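GH18 chiitnase (Pseudoalteromonas aurantia, PDB 6K7Z) probably degrades chitin as an endochitinase of glycoside hydrolase family 18, cleaving the glycosidic bonds between its N-acetylglucosamine units. Local coordinates at residues Thr119-Thr123 against Gly124-Tyr128; Glu175-Gly178 against Gln179-Trp183. All coordinates share one frame; numbering follows the deposited sequence.

In the fold
Both interactions are local turns in the TIM barrel of the family 18 domain, and they sit at its two ends. Interaction 1 comes first along the chain, in the long loop that leaves strand 111-115 and leads into helix 130-144, so it lies on the C-terminal side of the parallel strands, where TIM-barrel enzymes carry their active sites. Interaction 2 follows later, at the exit of helix 169-177, where the chain turns back into strand 183-187 on the N-terminal side of the barrel. The centres of interaction 1 and interaction 2 are about 21 Å apart and their nearest atoms about 11 Å apart, without touching. Helix 130-144 is a common neighbour, packing against side chains of both.

Interaction 1 of 2, residues Thr119-Thr123 against Gly124-Tyr128; sequences TAAFT and GQAGY
Ala121 rests its CB over one face of the Tyr128 ring, in the beta-alpha loop of the TIM barrel that leads from strand 111-115 to helix 130-144. This CH-pi contact is the tight part, with Ala121 CB 3.4 Å from Tyr128 CZ. The hydroxyl of Tyr128 is hydrogen-bonded to Asp118 and Tyr116, which helps fix the ring beneath the methyl. Beside it, Ala126 CB comes within 3.6 Å of Ala121 CA. Ala120 O gathers three donors as the chain turns: Thr123 N, Thr123 OG1 at 3.0 Å and Gln125 N at 3.2 Å, the last approaching nearly in line with the carbonyl. Thr123 OG1 reaches this oxygen because chi1 of 66° sets it between its own N and carbonyl carbon. A valine in its place would probably deprive Ala120 O of this side-chain donor, leaving the turn to its backbone bonds. Toward solvent the contact is looser: Gln125, exposed and bent at chi2, crosses Thr123 at about a right angle, its CG 3.5 Å from Thr123 OG1. At exposed Gly124 a water spans the turn, donating to Ala121 O at 2.6 Å and accepting from Gly124 N at 3.1 Å.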
loop_
_atom_site.group_PDB
_atom_site.type_symbol
_atom_site.label_atom_id
_atom_site.label_comp_id
_atom_site.label_asym_id
_atom_site.label_seq_id
_atom_site.Cartn_x
_atom_site.Cartn_y
_atom_site.Cartn_z
ATOM N N THR A 119 -13.056 -3.322 6.163
ATOM C CA THR A 119 -14.114 -2.401 5.769
ATOM C C THR A 119 -15.196 -2.289 6.839
ATOM O O THR A 119 -15.760 -1.205 7.054
ATOM C CB THR A 119 -14.709 -2.878 4.446
ATOM O OG1 THR A 119 -13.655 -2.994 3.481
ATOM C CG2 THR A 119 -15.775 -1.913 3.943
ATOM N N ALA A 120 -15.510 -3.399 7.515
ATOM C CA ALA A 120 -16.591 -3.381 8.495
ATOM C C ALA A 120 -16.315 -2.425 9.646
ATOM O O ALA A 120 -17.256 -2.010 10.327
ATOM C CB ALA A 120 -16.839 -4.783 9.049
ATOM N N ALA A 121 -15.053 -2.070 9.888
ATOM C CA ALA A 121 -14.764 -1.106 10.942
ATOM C C ALA A 121 -15.081 0.327 10.539
ATOM O O ALA A 121 -15.015 1.218 11.392
ATOM C CB ALA A 121 -13.299 -1.225 11.380
ATOM N N PHE A 122 -15.441 0.576 9.276
ATOM C CA PHE A 122 -15.949 1.879 8.863
ATOM C C PHE A 122 -17.474 1.933 8.836
ATOM O O PHE A 122 -18.032 3.003 8.575
ATOM C CB PHE A 122 -15.422 2.260 7.466
ATOM C CG PHE A 122 -13.915 2.345 7.364
ATOM C CD1 PHE A 122 -13.133 2.714 8.456
ATOM C CD2 PHE A 122 -13.288 2.062 6.157
ATOM C CE1 PHE A 122 -11.747 2.803 8.333
ATOM C CE2 PHE A 122 -11.922 2.142 6.021
ATOM C CZ PHE A 122 -11.135 2.506 7.111
ATOM N N THR A 123 -18.157 0.809 9.078
ATOM C CA THR A 123 -19.617 0.730 9.019
ATOM C C THR A 123 -20.264 0.462 10.370
ATOM O O THR A 123 -21.459 0.146 10.417
ATOM C CB THR A 123 -20.063 -0.366 8.054
ATOM O OG1 THR A 123 -19.671 -1.646 8.584
ATOM C CG2 THR A 123 -19.443 -0.162 6.688
ATOM N N GLY A 124 -19.517 0.559 11.464
ATOM C CA GLY A 124 -20.102 0.280 12.756
ATOM C C GLY A 124 -20.328 -1.184 13.064
ATOM O O GLY A 124 -20.981 -1.491 14.065
ATOM N N GLN A 125 -19.798 -2.101 12.251
ATOM C CA GLN A 125 -20.070 -3.527 12.402
ATOM C C GLN A 125 -18.920 -4.318 13.010
ATOM O O GLN A 125 -19.046 -5.536 13.161
ATOM C CB GLN A 125 -20.437 -4.149 11.048
ATOM C CG GLN A 125 -21.756 -3.677 10.459
ATOM C CD GLN A 125 -22.944 -4.088 11.309
ATOM O OE1 GLN A 125 -23.095 -5.262 11.659
ATOM N NE2 GLN A 125 -23.787 -3.121 11.655
ATOM N N ALA A 126 -17.807 -3.675 13.365
ATOM C CA ALA A 126 -16.621 -4.390 13.819
ATOM C C ALA A 126 -16.338 -4.238 15.307
ATOM O O ALA A 126 -15.389 -4.849 15.805
ATOM C CB ALA A 126 -15.390 -3.928 13.029
ATOM N N GLY A 127 -17.109 -3.436 16.028
ATOM C CA GLY A 127 -16.825 -3.270 17.438
ATOM C C GLY A 127 -15.624 -2.407 17.743
ATOM O O GLY A 127 -15.097 -2.471 18.854
ATOM N N TYR A 128 -15.158 -1.613 16.781
ATOM C CA TYR A 128 -14.136 -0.611 17.049
ATOM C C TYR A 128 -14.167 0.396 15.908
ATOM O O TYR A 128 -14.612 0.085 14.803
ATOM C CB TYR A 128 -12.732 -1.227 17.206
ATOM C CG TYR A 128 -12.077 -1.640 15.895
ATOM C CD1 TYR A 128 -12.393 -2.851 15.284
ATOM C CD2 TYR A 128 -11.144 -0.814 15.268
ATOM C CE1 TYR A 128 -11.797 -3.232 14.073
ATOM C CE2 TYR A 128 -10.544 -1.185 14.054
ATOM C CZ TYR A 128 -10.872 -2.396 13.470
ATOM O OH TYR A 128 -10.289 -2.758 12.276
HETATM O O HOH W 1 -17.219 2.409 12.243
#

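Interaction 2 of 2, residues Glu175-Gly178 against Gln179-Trp183; sequences ELVG and QEIDW
Glu180 N donates to Val177 O at 2.8 Å, the shortest hydrogen bond of a 3-10 turn at the C-terminal end of helix 169-177, which returns the chain to strand 183-187 of the TIM barrel. Ile181 N repeats the pattern one residue on, bonding to Gly178 O at 3.1 Å. Both links span three residues, and both donors stand well above the plane of the carbonyl they use, 66° out of it at Gly178 O. The second oxygen also takes a hydrogen bond from Lys218 NZ, which binds Ile181 O as well and so ties the end of the turn to the neighbouring part of the barrel.

A third bond comes from a side chain. The Gln179 side chain folds back over the preceding residues: chi1 of 69° puts CG between the backbone N and the carbonyl carbon, and the bend at chi2 lays the amide alongside the Val177 backbone, with Gln179 CD 3.8 Å from Val177 CA. From there Gln179 NE2 donates to Leu176 O at 3.3 Å. The bond is fairly straight, and the acceptor lies almost in the amide plane, so the group is turned to point an N-H at a main-chain carbonyl of the helix.

Outward from these bonds the side chains pack. Glu180 CB sits 3.5 Å from Val177 O, and Glu180 then runs extended beyond CG to touch Gln139 of helix 130-144. Val177 leans on Ile135 and Gln139 of the same helix, while Ile181 meets His154 on strand 151-154. Val177 and Ile181, both buried, make the apolar contact of the turn where Ile181 extends its CD1 (chi2 172°) back toward the helix, with Ile181 CD1 4.2 Å from Val177 CG2.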
loop_
_atom_site.group_PDB
_atom_site.type_symbol
_atom_site.label_atom_id
_atom_site.label_comp_id
_atom_site.label_asym_id
_atom_site.label_seq_id
_atom_site.Cartn_x
_atom_site.Cartn_y
_atom_site.Cartn_z
ATOM N N GLU A 175 -8.425 13.631 6.570
ATOM C CA GLU A 175 -8.773 14.919 7.156
ATOM C C GLU A 175 -8.037 15.177 8.461
ATOM O O GLU A 175 -7.679 16.323 8.746
ATOM C CB GLU A 175 -10.276 14.990 7.374
ATOM C CG GLU A 175 -11.004 15.344 6.088
ATOM C CD GLU A 175 -12.488 15.126 6.173
ATOM O OE1 GLU A 175 -12.960 14.482 7.135
ATOM O OE2 GLU A 175 -13.179 15.596 5.260
ATOM N N LEU A 176 -7.784 14.139 9.254
ATOM C CA LEU A 176 -7.137 14.313 10.551
ATOM C C LEU A 176 -5.623 14.161 10.514
ATOM O O LEU A 176 -4.929 14.880 11.241
ATOM C CB LEU A 176 -7.720 13.329 11.568
ATOM C CG LEU A 176 -8.926 13.835 12.377
ATOM C CD1 LEU A 176 -8.542 15.085 13.163
ATOM C CD2 LEU A 176 -10.126 14.107 11.492
ATOM N N VAL A 177 -5.079 13.249 9.696
ATOM C CA VAL A 177 -3.644 12.964 9.733
ATOM C C VAL A 177 -3.036 12.848 8.337
ATOM O O VAL A 177 -1.906 12.372 8.190
ATOM C CB VAL A 177 -3.338 11.677 10.529
ATOM C CG1 VAL A 177 -3.803 11.798 11.989
ATOM C CG2 VAL A 177 -3.942 10.442 9.825
ATOM N N GLY A 178 -3.760 13.293 7.308
ATOM C CA GLY A 178 -3.220 13.222 5.958
ATOM C C GLY A 178 -1.855 13.866 5.817
ATOM O O GLY A 178 -1.022 13.406 5.026
ATOM N N GLN A 179 -1.595 14.925 6.587
ATOM C CA GLN A 179 -0.303 15.595 6.520
ATOM C C GLN A 179 0.840 14.702 6.986
ATOM O O GLN A 179 2.002 14.988 6.673
ATOM C CB GLN A 179 -0.344 16.886 7.343
ATOM C CG GLN A 179 -0.437 16.682 8.856
ATOM C CD GLN A 179 -1.831 16.285 9.355
ATOM O OE1 GLN A 179 -2.808 16.253 8.597
ATOM N NE2 GLN A 179 -1.924 15.996 10.654
ATOM N N GLU A 180 0.547 13.621 7.704
ATOM C CA GLU A 180 1.566 12.714 8.207
ATOM C C GLU A 180 1.748 11.472 7.343
ATOM O O GLU A 180 2.609 10.641 7.647
ATOM C CB GLU A 180 1.227 12.302 9.640
ATOM C CG GLU A 180 1.206 13.490 10.593
ATOM C CD GLU A 180 0.919 13.098 12.018
ATOM O OE1 GLU A 180 0.965 11.892 12.340
ATOM O OE2 GLU A 180 0.645 14.008 12.828
ATOM N N ILE A 181 0.952 11.319 6.296
ATOM C CA ILE A 181 1.005 10.163 5.407
ATOM C C ILE A 181 1.731 10.578 4.139
ATOM O O ILE A 181 1.436 11.638 3.565
ATOM C CB ILE A 181 -0.416 9.661 5.087
ATOM C CG1 ILE A 181 -1.093 9.139 6.355
ATOM C CG2 ILE A 181 -0.399 8.624 3.945
ATOM C CD1 ILE A 181 -2.565 8.801 6.169
ATOM N N ASP A 182 2.660 9.745 3.677
ATOM C CA ASP A 182 3.390 10.112 2.471
ATOM C C ASP A 182 2.550 9.923 1.215
ATOM O O ASP A 182 2.547 10.795 0.339
ATOM C CB ASP A 182 4.693 9.324 2.388
ATOM C CG ASP A 182 5.678 9.745 3.466
ATOM O OD1 ASP A 182 6.366 10.764 3.277
ATOM O OD2 ASP A 182 5.748 9.069 4.493
ATOM N N TRP A 183 1.823 8.812 1.102
ATOM C CA TRP A 183 0.925 8.633 -0.035
ATOM C C TRP A 183 -0.030 7.481 0.245
ATOM O O TRP A 183 0.146 6.710 1.191
ATOM C CB TRP A 183 1.685 8.382 -1.339
ATOM C CG TRP A 183 2.585 7.191 -1.313
ATOM C CD1 TRP A 183 2.223 5.879 -1.490
ATOM C CD2 TRP A 183 4.002 7.194 -1.126
ATOM N NE1 TRP A 183 3.329 5.075 -1.406
ATOM C CE2 TRP A 183 4.433 5.854 -1.180
ATOM C CE3 TRP A 183 4.952 8.199 -0.916
ATOM C CZ2 TRP A 183 5.769 5.497 -1.036
ATOM C CZ3 TRP A 183 6.280 7.839 -0.771
ATOM C CH2 TRP A 183 6.676 6.503 -0.822
#